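Peptidase M16 domain protein (Alicyclobacillus acidocaldarius subsp. acidocaldarius DSM 446, PDB 4XEA) is a putative metallopeptidase of the insulinase-like M16 family that probably hydrolyses peptide bonds with the help of a bound metal ion. Local coordinates at residues F264-I269 / Y377-A382; Q271-M275 / N306-S310; R78-A84 / K107-L112. One frame throughout, in Å; residues are numbered along the deposited sequence.

Contact 1. Residues F264-I269 / Y377-A382; sequences FGSNLI and YFLRGA
The Schellman motif that ends helix 367-379 packs its Gly381 against Phe264 and Gly265, near the start of helix 265-283. Gly381, at a phi of 121°, is the C-prime residue: its own N bonds to Phe378 O, and Ala382 N reaches back to Tyr377 O at 3.0 Å. The turn leaves the carbonyl of Arg380 pointing across the gap, where Gly265 N donates to Arg380 O over 3.0 Å in a nearly straight bond (172°). The same oxygen also accepts from Asn311 ND2. With CG anti to the backbone N (chi1 -178°), the Phe264 ring lies over the turn, and Gly381 CA sits 3.9 Å from the centroid of the Phe264 ring in a CH-pi contact, displaced toward the rim. A side chain at Gly381 would collide with this ring and with Gly265 N, and one at Gly265 would be tight against Gly381 O. Beyond the glycines lies an apolar layer. Ile269 CG1 stands over one face of the Tyr377 ring, 3.7 Å from Tyr377 CD1, while Leu268 CD2 meets the edge of that ring in its plane, 3.8 Å from Tyr377 CE1. Ile269 CD1 ends on Ala382 CB at 3.7 Å. The other Leu268 methyl, CD1, lies 4.1 Å from Arg380 CD, so this arginine lends its aliphatic part to the packing while its NE forms a salt bridge with Asp93. Phe385, from a nearby loop, touches both Ile269 and Tyr377. Having glycine on both sides thus allows the two backbones to approach closely enough for a direct N-H to carbonyl bond, an approach that a side chain at either position would crowd.

Contact 2. Residues Q271-M275 / N306-S310; sequences QDTAM and NYQLS
Tyr307 supplies most of the strand's share of the contact, meeting Met275 with a ring face, Asp272 with a ring edge and Gln271 with its hydroxyl. A chi1 of -176° turns the ring away from the backbone N and out to the helix. Met275, present as selenomethionine, places CG almost exactly above the ring centre, 3.5 Å from the centroid of Tyr307, and its selenium stands farther off above the same ring in a Met-aromatic contact. Asp272 OD1 comes to the ring edge in plane, 3.3 Å from Tyr307 CD2, where the carboxylate oxygen faces the slightly positive C-H rim. The extended Gln271 donates from NE2 to Tyr307 OH at 2.9 Å and 161°, with the hydroxyl close to the amide plane; the hydroxyl is also bonded to Glu259 OE2. With an alanine here, Gln271 NE2 and Glu259 would probably lose their shared hydroxyl and a gap would open under Met275. The backbone of Tyr307 takes part as well: water 2 donates to Tyr307 O at 2.9 Å and to Asp272 OD1 at 2.6 Å. These bonds bridge helix 265-283 to strand 304-309, an outermost strand of the five-stranded mixed sheet, and the two segments run antiparallel (174°) with axes 8.9 Å apart in an alpha/beta layer of the M16 fold. Two residues on, Leu309 again points its side chain at the helix. Its CD2 packs 3.5 Å from Gln271 NE2 and also touches the CB and CG of that residue, the two side chains crossing at about a right angle. Leu309 N donates to water 1 at 2.9 Å, which returns only a weak bond to Asp272 OD1; the other carboxylate oxygen has Tyr377 as its partner.

Contact 3. Residues R78-A84 / K107-L112; sequences RFAAHGA and KHVGTL
In His108, CG lies anti to the carbonyl carbon (chi1 -63°), and the ring is thereby carried to the end of the Ala80-Gly83 turn and the first residue of strand 84-90; Phe79 has the same first torsion and slides past it in the opposite direction. His108 NE2 donates to His82 O at 2.8 Å and 142°, the acceptor lying close to the imidazole plane while the donor stands above the plane of the carbonyl. Ala84 CB lies over one face of this ring in a CH-pi contact, 3.4 Å from the centroid of His108. The Phe79 and His108 rings meet rim to rim with planes 14° apart, Phe79 CD1 being 3.5 Å from His108 ND1. Farther along, Thr111 CG2 packs 3.6 Å from Phe79 CE2, while Thr111 OG1 donates a hydrogen bond to Lys107 O at 2.8 Å. Lys107 CD rests over the centre of the His82 ring in a CH-pi contact. The His108 ring also meets that of Phe99 on strand 95-101. Gly83, with positive phi, is the C-prime residue of the Schellman motif that ends helix 75-80 and leads into strand 84-90, a helix-to-strand turn of the insulinase-type domain, with His108 of helix 105-116 bonded to one of its carbonyls.

Contacts 1 and 2 are neighbours on helix 265-283, their centres 11 Å apart, and contact 2 is nested inside the chain loop that contact 1 closes. They touch through a probable hydrogen bond of 2.8 Å between Tyr377 OH and Asp272 OD2, and Leu309 CD2 packs 3.8 Å from Leu268 O. Contact 3 lies apart in the insulinase-type N-terminal half, its centre 31 Å from that of contact 1 and 35 Å from that of contact 2; its nearest atoms stay about 13 Å from contact 1. The nickel ligands His61, His65 and Glu136 belong to none of the three, whereas the Thr111 side chain is about 9 Å from the sodium held by Met67, Phe115 and Ser118.

Contact 1. Residues F264-I269 / Y377-A382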
loop_
_atom_site.group_PDB
_atom_site.type_symbol
_atom_site.label_atom_id
_atom_site.label_comp_id
_atom_site.label_asym_id
_atom_site.label_seq_id
_atom_site.Cartn_x
_atom_site.Cartn_y
_atom_site.Cartn_z
ATOM N N PHE A 264 -20.940 -15.493 13.240
ATOM C CA PHE A 264 -19.941 -16.037 14.157
ATOM C C PHE A 264 -19.160 -17.165 13.518
ATOM O O PHE A 264 -19.712 -18.010 12.824
ATOM C CB PHE A 264 -20.700 -16.588 15.381
ATOM C CG PHE A 264 -19.834 -17.155 16.451
ATOM C CD1 PHE A 264 -19.526 -18.516 16.473
ATOM C CD2 PHE A 264 -19.365 -16.342 17.495
ATOM C CE1 PHE A 264 -18.715 -19.040 17.492
ATOM C CE2 PHE A 264 -18.563 -16.884 18.537
ATOM C CZ PHE A 264 -18.249 -18.203 18.524
ATOM N N GLY A 265 -17.856 -17.198 13.761
ATOM C CA GLY A 265 -17.050 -18.365 13.456
ATOM C C GLY A 265 -17.086 -18.857 12.011
ATOM O O GLY A 265 -16.861 -18.082 11.079
ATOM N N SER A 266 -17.347 -20.147 11.842
ATOM C CA SER A 266 -17.333 -20.759 10.526
ATOM C C SER A 266 -18.447 -20.148 9.635
ATOM O O SER A 266 -18.276 -20.029 8.405
ATOM C CB SER A 266 -17.457 -22.287 10.632
ATOM O OG SER A 266 -18.812 -22.588 10.945
ATOM N N ASN A 267 -19.567 -19.726 10.222
ATOM C CA ASN A 267 -20.614 -19.065 9.439
ATOM C C ASN A 267 -20.139 -17.692 8.878
ATOM O O ASN A 267 -20.493 -17.277 7.760
ATOM C CB ASN A 267 -21.880 -18.869 10.282
ATOM C CG ASN A 267 -22.622 -20.190 10.602
ATOM O OD1 ASN A 267 -22.551 -21.176 9.866
ATOM N ND2 ASN A 267 -23.338 -20.191 11.715
ATOM N N LEU A 268 -19.372 -16.980 9.685
ATOM C CA LEU A 268 -18.849 -15.690 9.317
ATOM C C LEU A 268 -17.814 -15.843 8.213
ATOM O O LEU A 268 -17.827 -15.091 7.234
ATOM C CB LEU A 268 -18.231 -15.006 10.531
ATOM C CG LEU A 268 -17.572 -13.645 10.271
ATOM C CD1 LEU A 268 -17.799 -12.700 11.458
ATOM C CD2 LEU A 268 -16.102 -13.846 10.034
ATOM N N ILE A 269 -16.940 -16.833 8.358
ATOM C CA ILE A 269 -15.912 -17.136 7.350
ATOM C C ILE A 269 -16.583 -17.428 6.013
ATOM O O ILE A 269 -16.137 -16.958 4.940
ATOM C CB ILE A 269 -15.012 -18.321 7.750
ATOM C CG1 ILE A 269 -14.033 -17.973 8.907
ATOM C CG2 ILE A 269 -14.220 -18.828 6.524
ATOM C CD1 ILE A 269 -13.414 -19.217 9.681
ATOM N N TYR A 377 -10.125 -13.769 12.295
ATOM C CA TYR A 377 -11.091 -14.867 12.286
ATOM C C TYR A 377 -11.182 -15.585 13.635
ATOM O O TYR A 377 -12.263 -15.991 14.061
ATOM C CB TYR A 377 -10.783 -15.854 11.151
ATOM C CG TYR A 377 -11.118 -15.292 9.755
ATOM C CD1 TYR A 377 -12.377 -14.722 9.521
ATOM C CD2 TYR A 377 -10.216 -15.332 8.690
ATOM C CE1 TYR A 377 -12.727 -14.221 8.312
ATOM C CE2 TYR A 377 -10.588 -14.831 7.407
ATOM C CZ TYR A 377 -11.851 -14.268 7.260
ATOM O OH TYR A 377 -12.320 -13.725 6.080
ATOM N N PHE A 378 -10.044 -15.767 14.305
ATOM C CA PHE A 378 -10.070 -16.350 15.661
ATOM C C PHE A 378 -10.946 -15.549 16.620
ATOM O O PHE A 378 -11.868 -16.086 17.250
ATOM C CB PHE A 378 -8.648 -16.516 16.234
ATOM C CG PHE A 378 -8.666 -16.963 17.663
ATOM C CD1 PHE A 378 -8.812 -18.294 17.973
ATOM C CD2 PHE A 378 -8.622 -16.018 18.677
ATOM C CE1 PHE A 378 -8.882 -18.709 19.318
ATOM C CE2 PHE A 378 -8.728 -16.396 20.011
ATOM C CZ PHE A 378 -8.868 -17.728 20.340
ATOM N N LEU A 379 -10.721 -14.249 16.695
ATOM C CA LEU A 379 -11.435 -13.411 17.632
ATOM C C LEU A 379 -12.957 -13.290 17.312
ATOM O O LEU A 379 -13.777 -13.162 18.226
ATOM C CB LEU A 379 -10.800 -12.035 17.746
ATOM C CG LEU A 379 -9.398 -11.951 18.395
ATOM C CD1 LEU A 379 -8.901 -10.496 18.391
ATOM C CD2 LEU A 379 -9.408 -12.513 19.848
ATOM N N ARG A 380 -13.301 -13.416 16.033
ATOM C CA ARG A 380 -14.690 -13.424 15.583
ATOM C C ARG A 380 -15.378 -14.792 15.703
ATOM O O ARG A 380 -16.501 -14.979 15.198
ATOM C CB ARG A 380 -14.713 -12.938 14.129
ATOM C CG ARG A 380 -14.639 -11.396 14.095
ATOM C CD ARG A 380 -14.363 -10.868 12.676
ATOM N NE ARG A 380 -14.096 -9.438 12.756
ATOM C CZ ARG A 380 -13.574 -8.659 11.805
ATOM N NH1 ARG A 380 -13.313 -9.124 10.582
ATOM N NH2 ARG A 380 -13.354 -7.376 12.082
ATOM N N GLY A 381 -14.681 -15.767 16.319
ATOM C CA GLY A 381 -15.307 -16.974 16.808
ATOM C C GLY A 381 -14.784 -18.269 16.231
ATOM O O GLY A 381 -15.243 -19.323 16.663
ATOM N N ALA A 382 -13.864 -18.218 15.269
ATOM C CA ALA A 382 -13.297 -19.448 14.703
ATOM C C ALA A 382 -12.175 -19.900 15.628
ATOM O O ALA A 382 -11.015 -19.687 15.375
ATOM C CB ALA A 382 -12.826 -19.220 13.289
#

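Contact 2. Residues Q271-M275 / N306-S310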
loop_
_atom_site.group_PDB
_atom_site.type_symbol
_atom_site.label_atom_id
_atom_site.label_comp_id
_atom_site.label_asym_id
_atom_site.label_seq_id
_atom_site.Cartn_x
_atom_site.Cartn_y
_atom_site.Cartn_z
ATOM N N GLN A 271 -19.665 -16.635 4.925
ATOM C CA GLN A 271 -20.443 -15.505 4.376
ATOM C C GLN A 271 -19.508 -14.390 3.849
ATOM O O GLN A 271 -19.760 -13.804 2.803
ATOM C CB GLN A 271 -21.366 -14.973 5.457
ATOM C CG GLN A 271 -22.395 -13.965 4.992
ATOM C CD GLN A 271 -23.424 -13.713 6.061
ATOM O OE1 GLN A 271 -24.175 -14.609 6.417
ATOM N NE2 GLN A 271 -23.466 -12.503 6.571
ATOM N N ASP A 272 -18.438 -14.119 4.588
ATOM C CA ASP A 272 -17.403 -13.146 4.166
ATOM C C ASP A 272 -16.702 -13.582 2.844
ATOM O O ASP A 272 -16.513 -12.779 1.903
ATOM C CB ASP A 272 -16.402 -12.974 5.310
ATOM C CG ASP A 272 -15.488 -11.751 5.155
ATOM O OD1 ASP A 272 -15.861 -10.742 4.522
ATOM O OD2 ASP A 272 -14.364 -11.813 5.711
ATOM N N THR A 273 -16.357 -14.862 2.760
ATOM C CA THR A 273 -15.702 -15.385 1.575
ATOM C C THR A 273 -16.640 -15.346 0.377
ATOM O O THR A 273 -16.262 -14.898 -0.699
ATOM C CB THR A 273 -15.199 -16.813 1.800
ATOM O OG1 THR A 273 -14.299 -16.791 2.904
ATOM C CG2 THR A 273 -14.454 -17.329 0.583
ATOM N N ALA A 274 -17.875 -15.763 0.601
ATOM C CA ALA A 274 -18.881 -15.730 -0.426
ATOM C C ALA A 274 -19.116 -14.295 -0.966
ATOM O O ALA A 274 -19.269 -14.108 -2.164
ATOM C CB ALA A 274 -20.185 -16.325 0.089
HETATM N N MSE A 275 -19.141 -13.301 -0.095
HETATM C CA MSE A 275 -19.306 -11.926 -0.561
HETATM C C MSE A 275 -18.076 -11.433 -1.356
HETATM O O MSE A 275 -18.205 -10.623 -2.284
HETATM C CB MSE A 275 -19.603 -10.988 0.609
HETATM C CG MSE A 275 -20.986 -11.144 1.199
HETATM SE SE MSE A 275 -22.384 -10.896 -0.083
HETATM C CE MSE A 275 -22.103 -8.969 -0.422
ATOM N N ASN A 306 -16.740 -3.434 -1.134
ATOM C CA ASN A 306 -16.171 -4.033 0.067
ATOM C C ASN A 306 -17.276 -4.558 0.977
ATOM O O ASN A 306 -18.407 -4.049 0.972
ATOM C CB ASN A 306 -15.342 -2.998 0.844
ATOM C CG ASN A 306 -14.077 -2.531 0.055
ATOM O OD1 ASN A 306 -14.036 -1.416 -0.465
ATOM N ND2 ASN A 306 -13.094 -3.411 -0.075
ATOM N N TYR A 307 -16.921 -5.545 1.798
ATOM C CA TYR A 307 -17.894 -6.139 2.726
ATOM C C TYR A 307 -17.296 -6.168 4.101
ATOM O O TYR A 307 -16.112 -6.517 4.258
ATOM C CB TYR A 307 -18.134 -7.569 2.286
ATOM C CG TYR A 307 -19.185 -8.291 3.084
ATOM C CD1 TYR A 307 -20.497 -7.888 3.053
ATOM C CD2 TYR A 307 -18.870 -9.440 3.838
ATOM C CE1 TYR A 307 -21.476 -8.542 3.802
ATOM C CE2 TYR A 307 -19.860 -10.128 4.557
ATOM C CZ TYR A 307 -21.142 -9.688 4.540
ATOM O OH TYR A 307 -22.123 -10.344 5.255
ATOM N N GLN A 308 -18.106 -5.883 5.109
ATOM C CA GLN A 308 -17.637 -5.894 6.485
ATOM C C GLN A 308 -18.600 -6.735 7.315
ATOM O O GLN A 308 -19.777 -6.446 7.320
ATOM C CB GLN A 308 -17.587 -4.460 7.014
ATOM C CG GLN A 308 -17.063 -4.352 8.438
ATOM C CD GLN A 308 -15.544 -4.211 8.506
ATOM O OE1 GLN A 308 -14.958 -3.352 7.845
ATOM N NE2 GLN A 308 -14.905 -5.057 9.315
ATOM N N LEU A 309 -18.096 -7.754 8.026
ATOM C CA LEU A 309 -18.944 -8.655 8.813
ATOM C C LEU A 309 -18.292 -8.902 10.169
ATOM O O LEU A 309 -17.074 -9.183 10.263
ATOM C CB LEU A 309 -19.154 -9.991 8.084
ATOM C CG LEU A 309 -20.166 -10.995 8.690
ATOM C CD1 LEU A 309 -21.555 -10.394 8.926
ATOM C CD2 LEU A 309 -20.191 -12.212 7.779
ATOM N N SER A 310 -19.119 -8.787 11.196
ATOM C CA SER A 310 -18.694 -8.907 12.583
ATOM C C SER A 310 -19.781 -9.743 13.296
ATOM O O SER A 310 -20.775 -10.134 12.680
ATOM C CB SER A 310 -18.634 -7.483 13.153
ATOM O OG SER A 310 -18.053 -7.425 14.404
HETATM O O HOH W 1 -15.483 -8.589 7.036
HETATM O O HOH W 2 -14.298 -8.709 4.497
#

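Contact 3. Residues R78-A84 / K107-L112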
loop_
_atom_site.group_PDB
_atom_site.type_symbol
_atom_site.label_atom_id
_atom_site.label_comp_id
_atom_site.label_asym_id
_atom_site.label_seq_id
_atom_site.Cartn_x
_atom_site.Cartn_y
_atom_site.Cartn_z
ATOM N N ARG A 78 12.352 0.992 22.376
ATOM C CA ARG A 78 12.715 -0.359 22.818
ATOM C C ARG A 78 12.683 -1.349 21.648
ATOM O O ARG A 78 13.610 -2.137 21.482
ATOM C CB ARG A 78 11.792 -0.820 23.971
ATOM C CG ARG A 78 12.044 -2.250 24.538
ATOM C CD ARG A 78 13.485 -2.463 25.001
ATOM N NE ARG A 78 13.883 -1.485 26.017
ATOM C CZ ARG A 78 13.761 -1.656 27.331
ATOM N NH1 ARG A 78 13.266 -2.780 27.835
ATOM N NH2 ARG A 78 14.142 -0.688 28.153
ATOM N N PHE A 79 11.642 -1.284 20.818
ATOM C CA PHE A 79 11.605 -2.051 19.568
ATOM C C PHE A 79 12.647 -1.591 18.561
ATOM O O PHE A 79 13.304 -2.422 17.934
ATOM C CB PHE A 79 10.244 -1.925 18.885
ATOM C CG PHE A 79 9.160 -2.628 19.613
ATOM C CD1 PHE A 79 8.975 -3.977 19.450
ATOM C CD2 PHE A 79 8.355 -1.939 20.478
ATOM C CE1 PHE A 79 7.998 -4.631 20.162
ATOM C CE2 PHE A 79 7.359 -2.567 21.161
ATOM C CZ PHE A 79 7.187 -3.914 21.015
ATOM N N ALA A 80 12.766 -0.273 18.384
ATOM C CA ALA A 80 13.616 0.312 17.333
ATOM C C ALA A 80 15.122 0.105 17.573
ATOM O O ALA A 80 15.871 -0.208 16.631
ATOM C CB ALA A 80 13.296 1.802 17.181
ATOM N N ALA A 81 15.558 0.289 18.821
ATOM C CA ALA A 81 16.954 0.066 19.191
ATOM C C ALA A 81 17.412 -1.376 18.916
ATOM O O ALA A 81 18.609 -1.622 18.808
ATOM C CB ALA A 81 17.179 0.425 20.669
ATOM N N HIS A 82 16.469 -2.317 18.785
ATOM C CA HIS A 82 16.805 -3.719 18.481
ATOM C C HIS A 82 16.210 -4.268 17.162
ATOM O O HIS A 82 16.066 -5.477 16.998
ATOM C CB HIS A 82 16.433 -4.607 19.682
ATOM C CG HIS A 82 17.125 -4.208 20.947
ATOM N ND1 HIS A 82 18.400 -4.625 21.259
ATOM C CD2 HIS A 82 16.732 -3.406 21.967
ATOM C CE1 HIS A 82 18.757 -4.109 22.421
ATOM N NE2 HIS A 82 17.764 -3.362 22.871
ATOM N N GLY A 83 15.895 -3.379 16.220
ATOM C CA GLY A 83 15.590 -3.775 14.837
ATOM C C GLY A 83 14.150 -4.235 14.601
ATOM O O GLY A 83 13.906 -5.246 13.931
ATOM N N ALA A 84 13.201 -3.500 15.171
ATOM C CA ALA A 84 11.773 -3.726 14.925
ATOM C C ALA A 84 11.067 -2.409 15.104
ATOM O O ALA A 84 11.645 -1.466 15.648
ATOM C CB ALA A 84 11.188 -4.777 15.900
ATOM N N LYS A 107 13.421 -10.539 22.467
ATOM C CA LYS A 107 13.258 -9.256 23.156
ATOM C C LYS A 107 11.959 -8.563 22.763
ATOM O O LYS A 107 11.246 -8.054 23.634
ATOM C CB LYS A 107 14.453 -8.333 22.890
ATOM C CG LYS A 107 14.416 -7.015 23.670
ATOM C CD LYS A 107 15.815 -6.464 23.911
ATOM C CE LYS A 107 16.447 -7.112 25.153
ATOM N NZ LYS A 107 17.848 -6.729 25.344
ATOM N N HIS A 108 11.635 -8.576 21.470
ATOM C CA HIS A 108 10.499 -7.842 20.968
ATOM C C HIS A 108 9.186 -8.480 21.448
ATOM O O HIS A 108 8.269 -7.780 21.853
ATOM C CB HIS A 108 10.505 -7.759 19.439
ATOM C CG HIS A 108 11.687 -7.023 18.879
ATOM N ND1 HIS A 108 12.038 -5.758 19.295
ATOM C CD2 HIS A 108 12.594 -7.378 17.939
ATOM C CE1 HIS A 108 13.123 -5.370 18.649
ATOM N NE2 HIS A 108 13.485 -6.336 17.822
ATOM N N VAL A 109 9.106 -9.803 21.397
ATOM C CA VAL A 109 7.927 -10.487 21.913
ATOM C C VAL A 109 7.687 -10.183 23.390
ATOM O O VAL A 109 6.548 -9.978 23.809
ATOM C CB VAL A 109 7.994 -12.005 21.696
ATOM C CG1 VAL A 109 6.752 -12.684 22.367
ATOM C CG2 VAL A 109 8.024 -12.293 20.205
ATOM N N GLY A 110 8.767 -10.190 24.164
ATOM C CA GLY A 110 8.754 -9.796 25.581
ATOM C C GLY A 110 8.250 -8.366 25.779
ATOM O O GLY A 110 7.410 -8.110 26.637
ATOM N N THR A 111 8.737 -7.436 24.970
ATOM C CA THR A 111 8.303 -6.047 25.053
ATOM C C THR A 111 6.814 -5.913 24.673
ATOM O O THR A 111 6.058 -5.147 25.292
ATOM C CB THR A 111 9.157 -5.177 24.123
ATOM O OG1 THR A 111 10.564 -5.397 24.392
ATOM C CG2 THR A 111 8.785 -3.698 24.282
ATOM N N LEU A 112 6.400 -6.679 23.664
ATOM C CA LEU A 112 5.003 -6.649 23.193
ATOM C C LEU A 112 4.075 -7.132 24.315
ATOM O O LEU A 112 3.091 -6.478 24.650
ATOM C CB LEU A 112 4.847 -7.500 21.923
ATOM C CG LEU A 112 3.427 -7.560 21.335
ATOM C CD1 LEU A 112 2.926 -6.181 20.965
ATOM C CD2 LEU A 112 3.403 -8.511 20.166
#